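Local atomic coordinates of inner kinetochore subunit cnp3 (Schizosaccharomyces pombe, PDB entry 6O2D), a protein that is a component of the inner kinetochore network that forms the platform for outer kinetochore assembly on centromeric DNA, here represented by its cupin domain. Residues S23-E26 with Q27-K30; I116-R119 with G120-Y123. One frame throughout, in Å; residues are numbered along the deposited sequence.

Interaction 1: residues S23-E26 with Q27-K30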
ATOM      1  N   SER B  23      19.193  -1.811  -8.716  1.00 65.70           N
ATOM      2  CA  SER B  23      19.336  -1.006  -7.513  1.00 65.93           C
ATOM      3  C   SER B  23      18.841   0.425  -7.679  1.00 62.76           C
ATOM      4  O   SER B  23      18.762   1.152  -6.681  1.00 60.69           O
ATOM      5  CB  SER B  23      20.801  -0.989  -7.060  1.00 55.37           C
ATOM      6  OG  SER B  23      21.040  -2.041  -6.147  1.00 54.37           O
ATOM      7  N   TRP B  24      18.506   0.837  -8.901  1.00 51.34           N
ATOM      8  CA  TRP B  24      18.186   2.230  -9.202  1.00 61.56           C
ATOM      9  C   TRP B  24      19.301   3.154  -8.721  1.00 67.55           C
ATOM     10  O   TRP B  24      19.056   4.241  -8.191  1.00 69.12           O
ATOM     11  CB  TRP B  24      16.837   2.640  -8.607  1.00 61.10           C
ATOM     12  CG  TRP B  24      16.175   3.777  -9.340  1.00 63.81           C
ATOM     13  CD1 TRP B  24      15.925   3.854 -10.682  1.00 57.64           C
ATOM     14  CD2 TRP B  24      15.668   4.989  -8.768  1.00 59.34           C
ATOM     15  NE1 TRP B  24      15.295   5.036 -10.977  1.00 56.52           N
ATOM     16  CE2 TRP B  24      15.130   5.753  -9.822  1.00 64.49           C
ATOM     17  CE3 TRP B  24      15.620   5.501  -7.469  1.00 56.22           C
ATOM     18  CZ2 TRP B  24      14.557   7.008  -9.616  1.00 63.33           C
ATOM     19  CZ3 TRP B  24      15.050   6.743  -7.266  1.00 50.07           C
ATOM     20  CH2 TRP B  24      14.526   7.484  -8.334  1.00 49.54           C
ATOM     21  N   ASN B  25      20.544   2.695  -8.878  1.00 63.85           N
ATOM     22  CA  ASN B  25      21.709   3.488  -8.516  1.00 59.89           C
ATOM     23  C   ASN B  25      21.993   4.452  -9.658  1.00 77.98           C
ATOM     24  O   ASN B  25      22.231   4.017 -10.790  1.00 93.86           O
ATOM     25  CB  ASN B  25      22.913   2.591  -8.246  1.00 69.95           C
ATOM     26  CG  ASN B  25      24.072   3.341  -7.617  1.00 78.06           C
ATOM     27  OD1 ASN B  25      24.936   3.874  -8.318  1.00 83.88           O
ATOM     28  ND2 ASN B  25      24.101   3.381  -6.288  1.00 71.29           N
ATOM     29  N   GLU B  26      21.952   5.755  -9.371  1.00 81.87           N
ATOM     30  CA  GLU B  26      22.097   6.746 -10.434  1.00 86.43           C
ATOM     31  C   GLU B  26      23.460   6.633 -11.098  1.00 83.92           C
ATOM     32  O   GLU B  26      23.572   6.681 -12.329  1.00 79.91           O
ATOM     33  CB  GLU B  26      21.881   8.154  -9.876  1.00 86.59           C
ATOM     34  CG  GLU B  26      21.851   9.228 -10.951  1.00 90.85           C
ATOM     35  CD  GLU B  26      21.949  10.626 -10.385  1.00 97.48           C
ATOM     36  OE1 GLU B  26      21.101  11.472 -10.741  1.00 99.66           O
ATOM     37  OE2 GLU B  26      22.877  10.878  -9.586  1.00101.12           O
ATOM     38  N   GLN B  27      24.510   6.476 -10.292  1.00 86.03           N
ATOM     39  CA  GLN B  27      25.857   6.322 -10.830  1.00 93.43           C
ATOM     40  C   GLN B  27      25.973   5.047 -11.662  1.00 96.31           C
ATOM     41  O   GLN B  27      26.405   5.087 -12.820  1.00 96.95           O
ATOM     42  CB  GLN B  27      26.862   6.328  -9.677  1.00 98.49           C
ATOM     43  CG  GLN B  27      28.299   6.053 -10.061  1.00107.20           C
ATOM     44  CD  GLN B  27      29.113   5.569  -8.876  1.00112.34           C
ATOM     45  OE1 GLN B  27      28.589   4.889  -7.990  1.00115.24           O
ATOM     46  NE2 GLN B  27      30.398   5.917  -8.851  1.00107.32           N
ATOM     47  N   ASN B  28      25.568   3.907 -11.094  1.00 98.42           N
ATOM     48  CA  ASN B  28      25.643   2.605 -11.760  1.00 92.18           C
ATOM     49  C   ASN B  28      24.232   2.066 -11.950  1.00 83.81           C
ATOM     50  O   ASN B  28      23.694   1.373 -11.068  1.00 75.71           O
ATOM     51  CB  ASN B  28      26.501   1.629 -10.961  1.00 86.48           C
ATOM     52  CG  ASN B  28      27.722   2.294 -10.368  1.00 86.94           C
ATOM     53  OD1 ASN B  28      28.612   2.741 -11.095  1.00 90.45           O
ATOM     54  ND2 ASN B  28      27.768   2.378  -9.043  1.00 82.88           N
ATOM     55  N   PRO B  29      23.596   2.351 -13.090  1.00 79.87           N
ATOM     56  CA  PRO B  29      22.223   1.873 -13.313  1.00 61.11           C
ATOM     57  C   PRO B  29      22.116   0.366 -13.454  1.00 68.40           C
ATOM     58  O   PRO B  29      20.995  -0.160 -13.426  1.00 71.29           O
ATOM     59  CB  PRO B  29      21.816   2.576 -14.612  1.00 63.30           C
ATOM     60  CG  PRO B  29      23.110   2.832 -15.319  1.00 76.91           C
ATOM     61  CD  PRO B  29      24.125   3.096 -14.246  1.00 86.38           C
ATOM     62  N   LYS B  30      23.231  -0.343 -13.604  1.00 73.74           N
ATOM     63  CA  LYS B  30      23.207  -1.788 -13.764  1.00 74.51           C
ATOM     64  C   LYS B  30      23.588  -2.525 -12.488  1.00 72.72           C
ATOM     65  O   LYS B  30      23.563  -3.760 -12.473  1.00 70.57           O
ATOM     66  CB  LYS B  30      24.153  -2.212 -14.897  1.00 81.93           C
ATOM     67  CG  LYS B  30      23.827  -1.623 -16.264  1.00 88.00           C
ATOM     68  CD  LYS B  30      24.456  -2.448 -17.387  1.00 86.03           C
ATOM     69  CE  LYS B  30      24.136  -1.869 -18.763  1.00 84.92           C
ATOM     70  NZ  LYS B  30      25.166  -2.227 -19.794  1.00 84.29           N
TER

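Interaction 2: residues I116-R119 with G120-Y123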
ATOM      1  N   ILE B 116      -7.890   5.260   4.066  1.00 62.66           N
ATOM      2  CA  ILE B 116      -6.669   6.038   4.201  1.00 60.52           C
ATOM      3  C   ILE B 116      -6.820   6.976   5.380  1.00 62.17           C
ATOM      4  O   ILE B 116      -7.914   7.455   5.684  1.00 62.09           O
ATOM      5  CB  ILE B 116      -6.338   6.861   2.940  1.00 66.66           C
ATOM      6  CG1 ILE B 116      -7.549   7.717   2.541  1.00 62.29           C
ATOM      7  CG2 ILE B 116      -5.870   5.958   1.826  1.00 65.85           C
ATOM      8  CD1 ILE B 116      -7.211   8.859   1.614  1.00 49.95           C
ATOM      9  N   VAL B 117      -5.703   7.254   6.033  1.00 67.48           N
ATOM     10  CA  VAL B 117      -5.653   8.340   6.999  1.00 51.29           C
ATOM     11  C   VAL B 117      -4.719   9.386   6.411  1.00 60.88           C
ATOM     12  O   VAL B 117      -3.493   9.214   6.471  1.00 48.99           O
ATOM     13  CB  VAL B 117      -5.169   7.854   8.373  1.00 61.79           C
ATOM     14  CG1 VAL B 117      -5.254   8.981   9.398  1.00 62.26           C
ATOM     15  CG2 VAL B 117      -5.962   6.634   8.818  1.00 53.29           C
ATOM     16  N   PRO B 118      -5.237  10.458   5.810  1.00 56.10           N
ATOM     17  CA  PRO B 118      -4.351  11.470   5.226  1.00 55.59           C
ATOM     18  C   PRO B 118      -3.453  12.083   6.288  1.00 54.55           C
ATOM     19  O   PRO B 118      -3.722  12.003   7.490  1.00 59.88           O
ATOM     20  CB  PRO B 118      -5.317  12.512   4.650  1.00 52.69           C
ATOM     21  CG  PRO B 118      -6.616  11.797   4.501  1.00 70.74           C
ATOM     22  CD  PRO B 118      -6.658  10.767   5.588  1.00 68.37           C
ATOM     23  N   ARG B 119      -2.378  12.718   5.823  1.00 55.90           N
ATOM     24  CA  ARG B 119      -1.478  13.412   6.733  1.00 65.02           C
ATOM     25  C   ARG B 119      -2.250  14.463   7.520  1.00 57.22           C
ATOM     26  O   ARG B 119      -3.173  15.095   6.999  1.00 56.57           O
ATOM     27  CB  ARG B 119      -0.341  14.074   5.953  1.00 58.81           C
ATOM     28  CG  ARG B 119       0.504  13.111   5.129  1.00 56.19           C
ATOM     29  CD  ARG B 119       1.514  13.850   4.254  1.00 58.01           C
ATOM     30  NE  ARG B 119       0.869  14.566   3.157  1.00 52.00           N
ATOM     31  CZ  ARG B 119       1.496  15.400   2.336  1.00 64.18           C
ATOM     32  NH1 ARG B 119       2.797  15.633   2.476  1.00 64.72           N
ATOM     33  NH2 ARG B 119       0.817  16.001   1.370  1.00 79.88           N
ATOM     34  N   GLY B 120      -1.866  14.642   8.784  1.00 60.69           N
ATOM     35  CA  GLY B 120      -2.478  15.637   9.654  1.00 59.26           C
ATOM     36  C   GLY B 120      -3.852  15.276  10.181  1.00 62.43           C
ATOM     37  O   GLY B 120      -4.671  16.168  10.400  1.00 78.79           O
ATOM     38  N   ASN B 121      -4.132  13.990  10.392  1.00 59.55           N
ATOM     39  CA  ASN B 121      -5.437  13.542  10.865  1.00 61.09           C
ATOM     40  C   ASN B 121      -5.250  12.535  11.998  1.00 66.88           C
ATOM     41  O   ASN B 121      -4.126  12.182  12.364  1.00 72.20           O
ATOM     42  CB  ASN B 121      -6.267  12.968   9.715  1.00 61.10           C
ATOM     43  CG  ASN B 121      -6.554  14.001   8.643  1.00 63.67           C
ATOM     44  OD1 ASN B 121      -7.529  14.736   8.725  1.00 63.24           O
ATOM     45  ND2 ASN B 121      -5.693  14.068   7.638  1.00 68.02           N
ATOM     46  N   TYR B 122      -6.366  12.126  12.599  1.00 63.21           N
ATOM     47  CA  TYR B 122      -6.389  11.201  13.726  1.00 64.11           C
ATOM     48  C   TYR B 122      -7.182   9.943  13.382  1.00 73.75           C
ATOM     49  O   TYR B 122      -8.190  10.011  12.670  1.00 71.31           O
ATOM     50  CB  TYR B 122      -6.985  11.899  14.965  1.00 67.80           C
ATOM     51  CG  TYR B 122      -6.249  13.180  15.294  1.00 68.90           C
ATOM     52  CD1 TYR B 122      -6.605  14.386  14.706  1.00 69.78           C
ATOM     53  CD2 TYR B 122      -5.157  13.170  16.149  1.00 79.19           C
ATOM     54  CE1 TYR B 122      -5.910  15.545  14.980  1.00 70.99           C
ATOM     55  CE2 TYR B 122      -4.457  14.321  16.427  1.00 70.47           C
ATOM     56  CZ  TYR B 122      -4.837  15.505  15.844  1.00 80.71           C
ATOM     57  OH  TYR B 122      -4.140  16.655  16.133  1.00 96.99           O
ATOM     58  N   TYR B 123      -6.734   8.794  13.889  1.00 72.33           N
ATOM     59  CA  TYR B 123      -7.415   7.544  13.585  1.00 68.87           C
ATOM     60  C   TYR B 123      -7.350   6.607  14.781  1.00 66.30           C
ATOM     61  O   TYR B 123      -6.435   6.685  15.604  1.00 64.48           O
ATOM     62  CB  TYR B 123      -6.832   6.845  12.347  1.00 65.96           C
ATOM     63  CG  TYR B 123      -5.583   6.030  12.608  1.00 57.18           C
ATOM     64  CD1 TYR B 123      -4.344   6.647  12.744  1.00 63.54           C
ATOM     65  CD2 TYR B 123      -5.638   4.644  12.699  1.00 72.32           C
ATOM     66  CE1 TYR B 123      -3.201   5.913  12.975  1.00 65.60           C
ATOM     67  CE2 TYR B 123      -4.495   3.895  12.925  1.00 73.32           C
ATOM     68  CZ  TYR B 123      -3.280   4.536  13.062  1.00 75.47           C
ATOM     69  OH  TYR B 123      -2.142   3.799  13.294  1.00 68.67           O
TER

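Interaction 1: residues S23-E26 with Q27-K30
Asn25 reaches across the turn and takes the backbone N-H of Asn28 on its side-chain oxygen. Asn25 OD1 lies 2.8 Å from Asn28 N, and the bond is nearly straight at 165°. The donor lies in the plane of the Asn25 amide and uses a lone pair of OD1. With chi1 at -169°, CG is anti to the backbone N, and the amide swings beside the residue's own carbonyl carbon to reach this N-H. The side chains of Asn25 and Asn28 lie side by side and point the same way, and their amide planes are only 5° apart. Asn25 OD1 stands 3.4 Å from CB of Gln27. The Asn28 amide turns ND2 to Gln27 OE1 in a weak bond. With an alanine here in place of Asn25 the carboxamide is gone, and the Asn28 N-H would probably be left without its acceptor in the turn. Glu26 and Gln27 have helical backbone angles, so residues 25 to 28 form a tight turn in the loop that joins strands 16-22 and 32-40 of a beta-hairpin. Pro29 follows the turn, its CA 3.3 Å from Asn25 O in a CA-H...O contact. Further out, Ser23 is backbone-bonded to Ala31, and its OG bonds Glu33. Trp24 faces the second subunit, where Arg149 of that chain makes a cation-pi contact with the indole and bonds Trp24 O.

Interaction 2: residues I116-R119 with G120-Y123
Val117 sets both of its methyl groups against the returning chain. Val117 CG2 lies 3.6 Å from CB of Tyr123 and meets the start of its ring obliquely. Val117 CG1 is anti to the backbone N, chi1 -175°, and is thereby carried between the Tyr123 CB and the Asn121 CB, the latter 4.1 Å away. The two side chains of Val117 and Tyr123 cross at about a right angle, and both also touch Met89 of strand 88-95. Pro118 offers its carbonyl oxygen to the Asn121 side chain. Asn121 ND2 bonds Pro118 O at 2.9 Å, with an angle of 167° at the hydrogen. The oxygen lies in the plane of the Asn121 amide, but the donor sits well above the Pro118 carbonyl plane, not on a lone pair. The Pro118 ring lies beside the amide nitrogen of Asn121, its CB 3.4 Å from Asn121 ND2. Ser84 OG spans the turn, bonding both Pro118 O and Asn121 N. The other end of the amide, Asn121 OD1, is held by Asn103 ND2 and by the backbone N of Leu22 of the second subunit. Arg119 starts its side chain away from the following residues; its NE has a long, weak ion pair with Glu62 of the second subunit. Gly120 has a positive phi of 75°, a value that favours glycine. Pro118 to Asn121 thus resemble a type II turn, passing the chain from strand 113-117 to strand 122-127, between the two facing antiparallel sheets of the cupin jelly-roll barrel.

Interaction 1 is a surface contact and interaction 2 a buried one. They share no strand: residues 23-30 form the connecting loop of the hairpin that precedes the cupin sheets, while residues 116-123 join the two sheets. Their centres are about 35 Å apart within one chain. In both, an asparagine side chain bonds the backbone across a tight turn, as acceptor in interaction 1 and as donor in interaction 2. Polar and backbone contacts dominate the first. The second adds apolar packing. The dimer brings the two regions together across subunits: Trp24 of one chain packs on Arg119 of the other, and both regions thus lie at the subunit interface.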